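Local coordinates for Lmo0325 protein (Listeria monocytogenes EGD-e, PDB 4RYK), which is a putative transcriptional regulator of the Rgg type that probably binds DNA through an N-terminal helix-turn-helix domain, at residues 114-119 / 145-149; 186-190 / 203-207; 211-215 / 252-256; 244-248 / 276-282. All blocks are in the same frame, centred on the assembly; numbering follows the deposited sequence.

Contact 1 (114-119 / 145-149)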
loop_
_atom_site.group_PDB
_atom_site.type_symbol
_atom_site.label_atom_id
_atom_site.label_comp_id
_atom_site.label_asym_id
_atom_site.label_seq_id
_atom_site.Cartn_x
_atom_site.Cartn_y
_atom_site.Cartn_z
ATOM N N GLU A 114 17.599 17.763 12.953
ATOM C CA GLU A 114 17.109 18.911 13.739
ATOM C C GLU A 114 15.592 19.025 13.730
ATOM O O GLU A 114 14.958 19.250 14.781
ATOM C CB GLU A 114 17.690 20.250 13.266
ATOM C CG GLU A 114 19.077 20.621 13.774
ATOM C CD GLU A 114 19.231 20.541 15.287
ATOM O OE1 GLU A 114 20.059 19.706 15.733
ATOM O OE2 GLU A 114 18.539 21.301 16.023
ATOM N N VAL A 115 14.983 18.855 12.572
ATOM C CA VAL A 115 13.522 19.012 12.491
ATOM C C VAL A 115 12.839 17.876 13.190
ATOM O O VAL A 115 11.902 18.087 13.919
ATOM C CB VAL A 115 13.022 19.079 11.065
ATOM C CG1 VAL A 115 11.532 19.333 11.025
ATOM C CG2 VAL A 115 13.689 20.220 10.426
ATOM N N ARG A 116 13.325 16.662 12.997
ATOM C CA ARG A 116 12.710 15.520 13.682
ATOM C C ARG A 116 12.866 15.650 15.161
ATOM O O ARG A 116 11.921 15.381 15.921
ATOM C CB ARG A 116 13.292 14.216 13.174
ATOM C CG ARG A 116 12.783 13.894 11.781
ATOM C CD ARG A 116 13.348 12.580 11.279
ATOM N NE ARG A 116 12.818 12.130 9.980
ATOM C CZ ARG A 116 13.059 10.912 9.505
ATOM N NH1 ARG A 116 13.802 10.064 10.211
ATOM N NH2 ARG A 116 12.594 10.536 8.324
ATOM N N LYS A 117 14.035 16.082 15.595
ATOM C CA LYS A 117 14.244 16.325 17.042
ATOM C C LYS A 117 13.342 17.403 17.574
ATOM O O LYS A 117 12.803 17.270 18.667
ATOM C CB LYS A 117 15.678 16.682 17.336
ATOM C CG LYS A 117 16.586 15.491 17.117
ATOM C CD LYS A 117 17.988 15.723 17.643
ATOM C CE LYS A 117 18.810 16.613 16.748
ATOM N NZ LYS A 117 20.205 16.074 16.696
ATOM N N ALA A 118 13.138 18.455 16.787
ATOM C CA ALA A 118 12.253 19.536 17.237
ATOM C C ALA A 118 10.835 19.006 17.401
ATOM O O ALA A 118 10.116 19.344 18.336
ATOM C CB ALA A 118 12.311 20.719 16.271
ATOM N N ILE A 119 10.423 18.124 16.506
ATOM C CA ILE A 119 9.068 17.573 16.599
ATOM C C ILE A 119 8.891 16.788 17.893
ATOM O O ILE A 119 7.919 16.958 18.644
ATOM C CB ILE A 119 8.725 16.741 15.339
ATOM C CG1 ILE A 119 8.347 17.709 14.203
ATOM C CG2 ILE A 119 7.556 15.802 15.578
ATOM C CD1 ILE A 119 8.440 17.070 12.859
ATOM N N TYR A 145 11.632 25.555 18.919
ATOM C CA TYR A 145 11.346 24.358 18.150
ATOM C C TYR A 145 10.362 24.656 17.048
ATOM O O TYR A 145 10.461 24.096 15.994
ATOM C CB TYR A 145 10.860 23.222 19.049
ATOM C CG TYR A 145 11.842 22.892 20.144
ATOM C CD1 TYR A 145 13.151 22.548 19.836
ATOM C CD2 TYR A 145 11.476 22.952 21.465
ATOM C CE1 TYR A 145 14.064 22.263 20.810
ATOM C CE2 TYR A 145 12.387 22.657 22.464
ATOM C CZ TYR A 145 13.682 22.316 22.118
ATOM O OH TYR A 145 14.610 22.034 23.092
ATOM N N LYS A 146 9.424 25.554 17.271
ATOM C CA LYS A 146 8.486 25.914 16.208
ATOM C C LYS A 146 9.213 26.652 15.085
ATOM O O LYS A 146 8.932 26.462 13.910
ATOM C CB LYS A 146 7.397 26.809 16.750
ATOM C CG LYS A 146 6.512 26.155 17.806
ATOM C CD LYS A 146 5.894 27.218 18.707
ATOM C CE LYS A 146 5.109 28.282 17.934
ATOM N NZ LYS A 146 5.135 29.595 18.644
ATOM N N LYS A 147 10.164 27.493 15.464
ATOM C CA LYS A 147 10.989 28.171 14.494
ATOM C C LYS A 147 11.799 27.195 13.637
ATOM O O LYS A 147 11.940 27.370 12.423
ATOM C CB LYS A 147 11.925 29.130 15.205
ATOM C CG LYS A 147 12.837 29.896 14.265
ATOM C CD LYS A 147 13.578 30.975 15.042
ATOM C CE LYS A 147 14.919 31.311 14.400
ATOM N NZ LYS A 147 14.690 31.843 13.039
ATOM N N ILE A 148 12.372 26.184 14.263
ATOM C CA ILE A 148 13.144 25.203 13.502
ATOM C C ILE A 148 12.270 24.521 12.438
ATOM O O ILE A 148 12.678 24.314 11.316
ATOM C CB ILE A 148 13.780 24.169 14.436
ATOM C CG1 ILE A 148 15.021 24.766 15.088
ATOM C CG2 ILE A 148 14.179 22.900 13.679
ATOM C CD1 ILE A 148 15.501 23.966 16.292
ATOM N N ILE A 149 11.062 24.179 12.810
ATOM C CA ILE A 149 10.171 23.467 11.916
ATOM C C ILE A 149 9.716 24.413 10.803
ATOM O O ILE A 149 9.778 24.088 9.634
ATOM C CB ILE A 149 8.957 22.934 12.696
ATOM C CG1 ILE A 149 9.423 21.861 13.669
ATOM C CG2 ILE A 149 7.893 22.401 11.725
ATOM C CD1 ILE A 149 8.456 21.645 14.820
#
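Ala118 and Ile148 meet at the middle of a largely apolar interface between helix 113-132 and helix 143-153. The methyl CB of Ala118 lies 3.9 Å from Ile148 CG2, and the same methyl touches CB of Tyr145 and, at 4.1 Å, CG1 of Ile149. A residue this small suits the place, because the two axes approach to 8.8 Å and the CA atoms of Ala118 and Tyr145 come within 5.0 Å of each other. The branched residues fill the flanks. Val115 sets CG2 against Ile148 CG2 and CG1 against Ile149 CG1, both at 4.2 Å, while Ile119 and Ile149 cross at about a right angle, CG1 of the former meeting CD1 of the latter. In Ile149 CG1 stands opposite the carbonyl carbon (chi1 -67°), and the extended chi2 carries CD1 on to Ile119. On the inner side Ile166 of helix 161-170 covers Val115, Ile119 and Ile149 together.

Aromatic and polar groups occupy the outer margin. The Tyr145 ring leans past the backbone of Ala118, with CD1 4.1 Å from Ala118 CA, and stacks on His121. On the same outer side, a turn before Ala118, Glu114 is exposed; its bent chain places OE2 near the CD1 methyl of Ile148, and OE1 forms a long salt bridge to Lys117 NZ on its own helix.

The helices run roughly antiparallel, 141° between their directions, consistent with the TPR-like character of the Rgg C-terminal domain. With no hydrogen bond or salt bridge across the interface, its cohesion probably rests on shape fit and the exclusion of water.

Contact 2 (186-190 / 203-207)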
loop_
_atom_site.group_PDB
_atom_site.type_symbol
_atom_site.label_atom_id
_atom_site.label_comp_id
_atom_site.label_asym_id
_atom_site.label_seq_id
_atom_site.Cartn_x
_atom_site.Cartn_y
_atom_site.Cartn_z
HETATM N N MSE A 186 2.141 21.829 -0.696
HETATM C CA MSE A 186 1.715 20.428 -0.401
HETATM C C MSE A 186 0.897 19.977 -1.603
HETATM O O MSE A 186 1.083 18.865 -2.114
HETATM C CB MSE A 186 0.958 20.252 0.985
HETATM C CG MSE A 186 0.386 18.932 1.797
HETATM SE SE MSE A 186 -1.303 18.494 0.773
HETATM C CE MSE A 186 -2.229 19.709 1.980
ATOM N N LEU A 187 -0.056 20.780 -2.049
ATOM C CA LEU A 187 -0.950 20.319 -3.135
ATOM C C LEU A 187 -0.200 19.915 -4.392
ATOM O O LEU A 187 -0.617 18.990 -5.036
ATOM C CB LEU A 187 -2.026 21.326 -3.516
ATOM C CG LEU A 187 -3.189 21.495 -2.555
ATOM C CD1 LEU A 187 -4.168 22.521 -3.137
ATOM C CD2 LEU A 187 -3.868 20.150 -2.270
ATOM N N LYS A 188 0.892 20.581 -4.733
ATOM C CA LYS A 188 1.673 20.181 -5.909
ATOM C C LYS A 188 2.246 18.768 -5.728
ATOM O O LYS A 188 2.378 18.021 -6.657
ATOM C CB LYS A 188 2.817 21.128 -6.132
ATOM C CG LYS A 188 2.334 22.536 -6.371
ATOM C CD LYS A 188 3.449 23.448 -6.858
ATOM C CE LYS A 188 4.705 23.315 -6.014
ATOM N NZ LYS A 188 5.681 24.418 -6.291
ATOM N N SER A 189 2.593 18.398 -4.518
ATOM C CA SER A 189 3.120 17.062 -4.347
ATOM C C SER A 189 1.971 16.035 -4.284
ATOM O O SER A 189 2.100 14.935 -4.812
ATOM C CB SER A 189 4.058 16.993 -3.136
ATOM O OG SER A 189 3.319 16.877 -1.928
ATOM N N TYR A 190 0.848 16.408 -3.694
ATOM C CA TYR A 190 -0.342 15.598 -3.738
ATOM C C TYR A 190 -0.674 15.141 -5.178
ATOM O O TYR A 190 -0.991 13.987 -5.414
ATOM C CB TYR A 190 -1.521 16.362 -3.109
ATOM C CG TYR A 190 -2.857 15.791 -3.543
ATOM C CD1 TYR A 190 -3.243 14.537 -3.127
ATOM C CD2 TYR A 190 -3.711 16.490 -4.411
ATOM C CE1 TYR A 190 -4.442 13.979 -3.562
ATOM C CE2 TYR A 190 -4.924 15.955 -4.829
ATOM C CZ TYR A 190 -5.288 14.699 -4.400
ATOM O OH TYR A 190 -6.453 14.077 -4.816
ATOM N N PHE A 203 -1.924 11.330 2.291
ATOM C CA PHE A 203 -2.687 12.521 1.968
ATOM C C PHE A 203 -4.125 12.458 2.485
ATOM O O PHE A 203 -4.629 13.462 2.979
ATOM C CB PHE A 203 -2.604 12.832 0.485
ATOM C CG PHE A 203 -1.293 13.438 0.102
ATOM C CD1 PHE A 203 -1.063 14.777 0.289
ATOM C CD2 PHE A 203 -0.320 12.690 -0.448
ATOM C CE1 PHE A 203 0.139 15.349 -0.057
ATOM C CE2 PHE A 203 0.891 13.253 -0.793
ATOM C CZ PHE A 203 1.123 14.571 -0.601
ATOM N N CYS A 204 -4.796 11.303 2.367
ATOM C CA CYS A 204 -6.149 11.167 2.885
ATOM C C CYS A 204 -6.241 11.509 4.344
ATOM O O CYS A 204 -7.092 12.283 4.758
ATOM C CB CYS A 204 -6.705 9.766 2.695
ATOM S SG CYS A 204 -7.152 9.366 0.976
ATOM N N HIS A 205 -5.341 10.934 5.113
ATOM C CA HIS A 205 -5.251 11.196 6.518
ATOM C C HIS A 205 -5.045 12.694 6.818
ATOM O O HIS A 205 -5.668 13.256 7.706
ATOM C CB HIS A 205 -4.083 10.400 7.051
ATOM C CG HIS A 205 -3.818 10.634 8.487
ATOM N ND1 HIS A 205 -4.580 10.072 9.481
ATOM C CD2 HIS A 205 -2.891 11.401 9.109
ATOM C CE1 HIS A 205 -4.127 10.464 10.659
ATOM N NE2 HIS A 205 -3.102 11.275 10.461
ATOM N N LEU A 206 -4.129 13.324 6.108
ATOM C CA LEU A 206 -3.868 14.732 6.348
ATOM C C LEU A 206 -5.113 15.546 5.976
ATOM O O LEU A 206 -5.519 16.434 6.719
ATOM C CB LEU A 206 -2.712 15.186 5.485
ATOM C CG LEU A 206 -2.492 16.712 5.465
ATOM C CD1 LEU A 206 -2.289 17.214 6.889
ATOM C CD2 LEU A 206 -1.309 17.092 4.617
ATOM N N PHE A 207 -5.724 15.271 4.831
ATOM C CA PHE A 207 -6.872 16.051 4.391
ATOM C C PHE A 207 -8.049 15.868 5.345
ATOM O O PHE A 207 -8.826 16.810 5.567
ATOM C CB PHE A 207 -7.342 15.663 2.997
ATOM C CG PHE A 207 -6.427 16.080 1.867
ATOM C CD1 PHE A 207 -5.854 17.328 1.825
ATOM C CD2 PHE A 207 -6.188 15.218 0.824
ATOM C CE1 PHE A 207 -5.056 17.705 0.772
ATOM C CE2 PHE A 207 -5.392 15.580 -0.227
ATOM C CZ PHE A 207 -4.811 16.843 -0.245
#
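Met186, a selenomethionine in the crystal, reaches from helix 176-193 to Phe203, Leu206 and Phe207 on helix 197-216. Its CB starts toward that helix, and with CG opposite the backbone N (chi1 -176°) the chain extends across before bending. CG then meets the Leu206 methyl CD2, 3.8 Å away. The selenium comes next, at the edge of the Phe203 ring and in its plane, 3.6 Å from CE1; it also lies obliquely beside the Phe207 ring, so one polarisable atom makes two Met-aromatic contacts. The terminal CE turns to Phe207 CE1, 3.7 Å away, and again to Leu206 CD2. The chain is a selenoether here, but it is methionine's unbranched, flexible shape that suits it to threading between flat rings.

The two helices form an antiparallel pair, 145° between directions, joined by a short turn as in the helical hairpins of TPR-like domains; the axes stand 12.2 Å apart because large aromatic residues fill the interval. Three of these make a cluster. Tyr190 points an edge at the face of Phe203 and receives on its own face the edge of Phe207, the planes of Tyr190 and Phe207 being 83° apart. CA of Tyr190 lies over the Phe203 face as a CH-pi contact, 3.8 Å from the ring centroid.

Beyond the rings, Leu187 CD2 rests at the Phe207 edge. The hydroxyl of Ser189 sits near the edge of Phe203 but is satisfied within its own helix, donating in the carbonyl plane to a lone pair of Met186 O at 3.0 Å. The phenol of Tyr190 leaves the cluster for Glu232 on helix 220-235.

Contact 3 (211-215 / 252-256)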
loop_
_atom_site.group_PDB
_atom_site.type_symbol
_atom_site.label_atom_id
_atom_site.label_comp_id
_atom_site.label_asym_id
_atom_site.label_seq_id
_atom_site.Cartn_x
_atom_site.Cartn_y
_atom_site.Cartn_z
ATOM N N THR A 211 -9.783 18.946 7.393
ATOM C CA THR A 211 -11.198 19.182 7.212
ATOM C C THR A 211 -11.837 19.262 8.594
ATOM O O THR A 211 -12.659 20.134 8.870
ATOM C CB THR A 211 -11.851 18.086 6.374
ATOM O OG1 THR A 211 -11.222 17.997 5.090
ATOM C CG2 THR A 211 -13.285 18.346 6.163
ATOM N N ASP A 212 -11.472 18.319 9.447
ATOM C CA ASP A 212 -11.992 18.245 10.804
ATOM C C ASP A 212 -11.687 19.547 11.535
ATOM O O ASP A 212 -12.565 20.152 12.167
ATOM C CB ASP A 212 -11.357 17.063 11.547
ATOM C CG ASP A 212 -11.905 16.891 12.965
ATOM O OD1 ASP A 212 -11.495 17.651 13.856
ATOM O OD2 ASP A 212 -12.736 15.994 13.204
ATOM N N GLU A 213 -10.448 19.999 11.428
ATOM C CA GLU A 213 -10.042 21.218 12.166
ATOM C C GLU A 213 -10.714 22.466 11.618
ATOM O O GLU A 213 -11.044 23.389 12.368
ATOM C CB GLU A 213 -8.521 21.378 12.178
ATOM C CG GLU A 213 -8.023 22.271 13.311
ATOM C CD GLU A 213 -8.332 21.658 14.667
ATOM O OE1 GLU A 213 -7.755 20.588 14.984
ATOM O OE2 GLU A 213 -9.190 22.213 15.382
ATOM N N LEU A 214 -10.939 22.498 10.309
ATOM C CA LEU A 214 -11.581 23.646 9.703
ATOM C C LEU A 214 -13.035 23.702 10.077
ATOM O O LEU A 214 -13.592 24.799 10.308
ATOM C CB LEU A 214 -11.460 23.633 8.197
ATOM C CG LEU A 214 -10.033 23.905 7.788
ATOM C CD1 LEU A 214 -9.844 23.472 6.344
ATOM C CD2 LEU A 214 -9.644 25.364 8.044
ATOM N N ILE A 215 -13.664 22.542 10.142
ATOM C CA ILE A 215 -15.072 22.525 10.536
ATOM C C ILE A 215 -15.195 23.112 11.941
ATOM O O ILE A 215 -15.890 24.105 12.134
ATOM C CB ILE A 215 -15.695 21.127 10.442
ATOM C CG1 ILE A 215 -15.863 20.720 8.970
ATOM C CG2 ILE A 215 -17.055 21.087 11.129
ATOM C CD1 ILE A 215 -16.192 19.257 8.786
ATOM N N TYR A 252 -17.580 13.633 6.979
ATOM C CA TYR A 252 -17.388 15.092 6.932
ATOM C C TYR A 252 -18.344 15.848 5.982
ATOM O O TYR A 252 -18.714 16.988 6.265
ATOM C CB TYR A 252 -15.907 15.449 6.679
ATOM C CG TYR A 252 -15.035 15.133 7.876
ATOM C CD1 TYR A 252 -15.234 15.778 9.096
ATOM C CD2 TYR A 252 -14.012 14.213 7.797
ATOM C CE1 TYR A 252 -14.444 15.499 10.199
ATOM C CE2 TYR A 252 -13.214 13.910 8.905
ATOM C CZ TYR A 252 -13.449 14.532 10.099
ATOM O OH TYR A 252 -12.672 14.245 11.192
ATOM N N GLN A 253 -18.789 15.213 4.904
ATOM C CA GLN A 253 -19.752 15.822 3.979
ATOM C C GLN A 253 -21.065 15.987 4.756
ATOM O O GLN A 253 -21.767 17.016 4.649
ATOM C CB GLN A 253 -19.939 14.965 2.728
ATOM C CG GLN A 253 -20.950 15.496 1.717
ATOM C CD GLN A 253 -20.620 16.911 1.241
ATOM O OE1 GLN A 253 -19.944 17.064 0.244
ATOM N NE2 GLN A 253 -21.038 17.943 1.991
ATOM N N GLY A 254 -21.343 15.002 5.610
ATOM C CA GLY A 254 -22.508 15.056 6.475
ATOM C C GLY A 254 -22.458 16.252 7.402
ATOM O O GLY A 254 -23.403 17.012 7.497
ATOM N N ALA A 255 -21.326 16.424 8.063
ATOM C CA ALA A 255 -21.157 17.511 9.017
ATOM C C ALA A 255 -21.294 18.872 8.324
ATOM O O ALA A 255 -21.951 19.772 8.831
ATOM C CB ALA A 255 -19.782 17.396 9.671
ATOM N N ILE A 256 -20.658 19.014 7.165
ATOM C CA ILE A 256 -20.741 20.240 6.407
ATOM C C ILE A 256 -22.154 20.542 5.927
ATOM O O ILE A 256 -22.601 21.698 5.965
ATOM C CB ILE A 256 -19.756 20.236 5.251
ATOM C CG1 ILE A 256 -18.320 20.242 5.824
ATOM C CG2 ILE A 256 -19.998 21.450 4.361
ATOM C CD1 ILE A 256 -17.225 20.219 4.784
#
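Ile215 CD1 is the apolar centre where helix 197-216 packs against helix 243-259. The methyl lies 3.6 Å from Tyr252 CD1, 3.8 Å from Ile256 CG1 and 4.1 Å from Ala255 CB. These helices run almost parallel, 14° apart, with helix 220-235 between them in the chain; such near-parallel packing of helices two apart in sequence is consistent with a TPR-like helical array. With the axes 11.0 Å apart, an isoleucine can span the interval, its CG1 placed opposite the carbonyl carbon (chi1 -71°), while a small alanine suffices beside its tip.

Outward from this point, Thr211 lays CG2 against Tyr252 CB at 3.9 Å. The division within threonine suits its position: the methyl serves the interface, and OG1 is bonded back to the Phe207 carbonyl of its own helix. Helix 283-300 adds Phe296 on Ile215 and Tyr289 on Tyr252.

At the partly exposed margin Tyr252 reaches over to Asp212, crossing it at a slant, its apolar ring buried and its hydroxyl carried to the carboxylate. The two planes are nearly perpendicular, 88° apart. Tyr252 OH donates to Asp212 OD2 over 2.7 Å, meeting the oxygen on its anti side.

Contact 4 (244-248 / 276-282)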
loop_
_atom_site.group_PDB
_atom_site.type_symbol
_atom_site.label_atom_id
_atom_site.label_comp_id
_atom_site.label_asym_id
_atom_site.label_seq_id
_atom_site.Cartn_x
_atom_site.Cartn_y
_atom_site.Cartn_z
ATOM N N PHE A 244 -11.619 3.035 3.282
ATOM C CA PHE A 244 -11.788 3.579 4.609
ATOM C C PHE A 244 -11.963 5.108 4.584
ATOM O O PHE A 244 -12.796 5.680 5.282
ATOM C CB PHE A 244 -10.589 3.182 5.493
ATOM C CG PHE A 244 -10.642 3.752 6.902
ATOM C CD1 PHE A 244 -10.078 4.982 7.196
ATOM C CD2 PHE A 244 -11.269 3.046 7.938
ATOM C CE1 PHE A 244 -10.133 5.512 8.491
ATOM C CE2 PHE A 244 -11.318 3.562 9.232
ATOM C CZ PHE A 244 -10.771 4.797 9.508
ATOM N N TYR A 245 -11.149 5.779 3.815
ATOM C CA TYR A 245 -11.216 7.213 3.751
ATOM C C TYR A 245 -12.404 7.743 2.975
ATOM O O TYR A 245 -12.765 8.901 3.118
ATOM C CB TYR A 245 -9.898 7.795 3.223
ATOM C CG TYR A 245 -8.827 7.680 4.259
ATOM C CD1 TYR A 245 -8.837 8.487 5.363
ATOM C CD2 TYR A 245 -7.842 6.724 4.153
ATOM C CE1 TYR A 245 -7.878 8.375 6.372
ATOM C CE2 TYR A 245 -6.882 6.590 5.132
ATOM C CZ TYR A 245 -6.893 7.439 6.236
ATOM O OH TYR A 245 -5.909 7.326 7.188
ATOM N N ARG A 246 -13.048 6.910 2.167
ATOM C CA ARG A 246 -14.309 7.302 1.550
ATOM C C ARG A 246 -15.384 7.378 2.634
ATOM O O ARG A 246 -16.316 8.164 2.545
ATOM C CB ARG A 246 -14.704 6.325 0.448
ATOM C CG ARG A 246 -13.666 6.275 -0.652
ATOM C CD ARG A 246 -14.211 5.514 -1.830
ATOM N NE ARG A 246 -13.217 5.278 -2.869
ATOM C CZ ARG A 246 -13.505 4.813 -4.074
ATOM N NH1 ARG A 246 -14.750 4.540 -4.374
ATOM N NH2 ARG A 246 -12.554 4.605 -4.974
ATOM N N ILE A 247 -15.245 6.574 3.690
ATOM C CA ILE A 247 -16.218 6.608 4.768
ATOM C C ILE A 247 -16.009 7.927 5.519
ATOM O O ILE A 247 -16.966 8.661 5.832
ATOM C CB ILE A 247 -16.071 5.427 5.750
ATOM C CG1 ILE A 247 -16.196 4.071 5.052
ATOM C CG2 ILE A 247 -17.154 5.498 6.826
ATOM C CD1 ILE A 247 -15.708 2.932 5.948
ATOM N N VAL A 248 -14.747 8.214 5.775
ATOM C CA VAL A 248 -14.360 9.467 6.446
ATOM C C VAL A 248 -14.906 10.662 5.695
ATOM O O VAL A 248 -15.535 11.557 6.310
ATOM C CB VAL A 248 -12.853 9.591 6.598
ATOM C CG1 VAL A 248 -12.513 10.916 7.272
ATOM C CG2 VAL A 248 -12.277 8.441 7.418
ATOM N N THR A 276 -21.413 2.355 9.249
ATOM C CA THR A 276 -20.604 1.658 8.291
ATOM C C THR A 276 -19.308 1.240 8.928
ATOM O O THR A 276 -18.866 0.113 8.742
ATOM C CB THR A 276 -20.342 2.489 7.030
ATOM O OG1 THR A 276 -21.581 2.732 6.351
ATOM C CG2 THR A 276 -19.458 1.713 6.091
ATOM N N TRP A 277 -18.679 2.129 9.690
ATOM C CA TRP A 277 -17.483 1.713 10.410
ATOM C C TRP A 277 -17.791 0.516 11.342
ATOM O O TRP A 277 -16.953 -0.400 11.488
ATOM C CB TRP A 277 -16.882 2.848 11.231
ATOM C CG TRP A 277 -16.040 3.801 10.427
ATOM C CD1 TRP A 277 -15.016 3.479 9.609
ATOM C CD2 TRP A 277 -16.135 5.212 10.414
ATOM N NE1 TRP A 277 -14.472 4.591 9.070
ATOM C CE2 TRP A 277 -15.164 5.679 9.536
ATOM C CE3 TRP A 277 -16.995 6.132 11.017
ATOM C CZ2 TRP A 277 -14.977 7.026 9.279
ATOM C CZ3 TRP A 277 -16.838 7.455 10.741
ATOM C CH2 TRP A 277 -15.820 7.896 9.885
ATOM N N LYS A 278 -18.970 0.514 11.957
ATOM C CA LYS A 278 -19.351 -0.611 12.817
ATOM C C LYS A 278 -19.505 -1.870 12.032
ATOM O O LYS A 278 -19.003 -2.902 12.452
ATOM C CB LYS A 278 -20.646 -0.391 13.574
ATOM C CG LYS A 278 -20.459 0.613 14.676
ATOM C CD LYS A 278 -21.748 0.902 15.408
ATOM C CE LYS A 278 -21.531 2.042 16.380
ATOM N NZ LYS A 278 -22.791 2.378 17.088
ATOM N N GLU A 279 -20.178 -1.769 10.898
ATOM C CA GLU A 279 -20.478 -2.960 10.108
ATOM C C GLU A 279 -19.220 -3.583 9.530
ATOM O O GLU A 279 -19.196 -4.775 9.253
ATOM C CB GLU A 279 -21.414 -2.591 9.004
ATOM C CG GLU A 279 -22.794 -2.277 9.515
ATOM C CD GLU A 279 -23.694 -1.761 8.418
ATOM O OE1 GLU A 279 -23.167 -1.461 7.329
ATOM O OE2 GLU A 279 -24.909 -1.664 8.638
ATOM N N LEU A 280 -18.186 -2.754 9.356
ATOM C CA LEU A 280 -16.911 -3.207 8.822
ATOM C C LEU A 280 -15.877 -3.465 9.911
ATOM O O LEU A 280 -14.716 -3.611 9.594
ATOM C CB LEU A 280 -16.322 -2.229 7.779
ATOM C CG LEU A 280 -17.215 -1.905 6.571
ATOM C CD1 LEU A 280 -16.521 -0.924 5.656
ATOM C CD2 LEU A 280 -17.562 -3.143 5.770
ATOM N N HIS A 281 -16.318 -3.574 11.156
ATOM C CA HIS A 281 -15.508 -4.063 12.282
ATOM C C HIS A 281 -14.382 -3.046 12.630
ATOM O O HIS A 281 -13.290 -3.424 13.041
ATOM C CB HIS A 281 -15.013 -5.499 12.010
ATOM C CG HIS A 281 -16.017 -6.349 11.283
ATOM N ND1 HIS A 281 -17.182 -6.786 11.864
ATOM C CD2 HIS A 281 -16.044 -6.810 10.007
ATOM C CE1 HIS A 281 -17.897 -7.454 10.980
ATOM N NE2 HIS A 281 -17.226 -7.485 9.845
ATOM N N TYR A 282 -14.657 -1.754 12.400
ATOM C CA TYR A 282 -13.813 -0.677 12.893
ATOM C C TYR A 282 -14.521 -0.053 14.077
ATOM O O TYR A 282 -14.840 1.137 14.060
ATOM C CB TYR A 282 -13.567 0.401 11.808
ATOM C CG TYR A 282 -12.737 -0.030 10.614
ATOM C CD1 TYR A 282 -11.376 -0.170 10.721
ATOM C CD2 TYR A 282 -13.330 -0.281 9.381
ATOM C CE1 TYR A 282 -10.620 -0.559 9.660
ATOM C CE2 TYR A 282 -12.587 -0.717 8.290
ATOM C CZ TYR A 282 -11.242 -0.850 8.429
ATOM O OH TYR A 282 -10.478 -1.226 7.368
#
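Trp277 O accepts the shortest backbone bond within 276-282, 2.8 Å from Tyr282 N, which holds the Trp277 and Tyr282 rings where both meet Phe244. With the His281 N to Lys278 O bond it forms the Schellman motif that ends helix 263-279; His281, at positive phi, is the C' residue. The three rings form a cluster between this helix and helix 243-259.

Phe244, with CG opposite the backbone N (chi1 178°), directs its edge at the centre of the Tyr282 face, CD2 lying 3.9 Å from Tyr282 CZ. Toward the indole it lies obliquely, CE2 being 3.3 Å from Trp277 NE1. Ile247 and Trp277 run alongside one another in opposite senses, and Ile247 sets CG2 over the five-membered ring, 3.6 Å from its centroid, a CH-pi contact. Val248 CG2 meets the indole edge at CZ2, 3.6 Å away, so a broad flat residue is held by compact branched ones. The CD1 methyl of Ile247 also touches Thr276 CG2 and Leu280 CD1.

The second subunit meets this surface: its Ser239 O bonds to Tyr282 OH, and its Leu280 packs on Ile247. Aromatic and aliphatic contacts thus fix the helix end internally, while polar groups at the turn, together with Leu280 and Ile247, meet the second subunit.

All four contacts join helices of the Rgg C-terminal region. Contacts 1 and 2 close in turn along the chain, whereas the segments of contacts 3 and 4 alternate; contacts 1 and 4 lie on opposite sides of the chain's centre, about 35 Å apart between their own centres. Contact 2 is nearest the middle and is buried and aromatic; contact 1 is only partly buried and chiefly aliphatic. Contacts 2 and 3 share helix 197-216, and contacts 3 and 4 share helix 243-259, so these two helices tie the three together; contacts 2 and 4 also touch through Cys204 and Tyr245. Contact 3 alone has a hydrogen bond across its segments, at a partly exposed margin. Contact 4, though buried, adjoins the second subunit extensively.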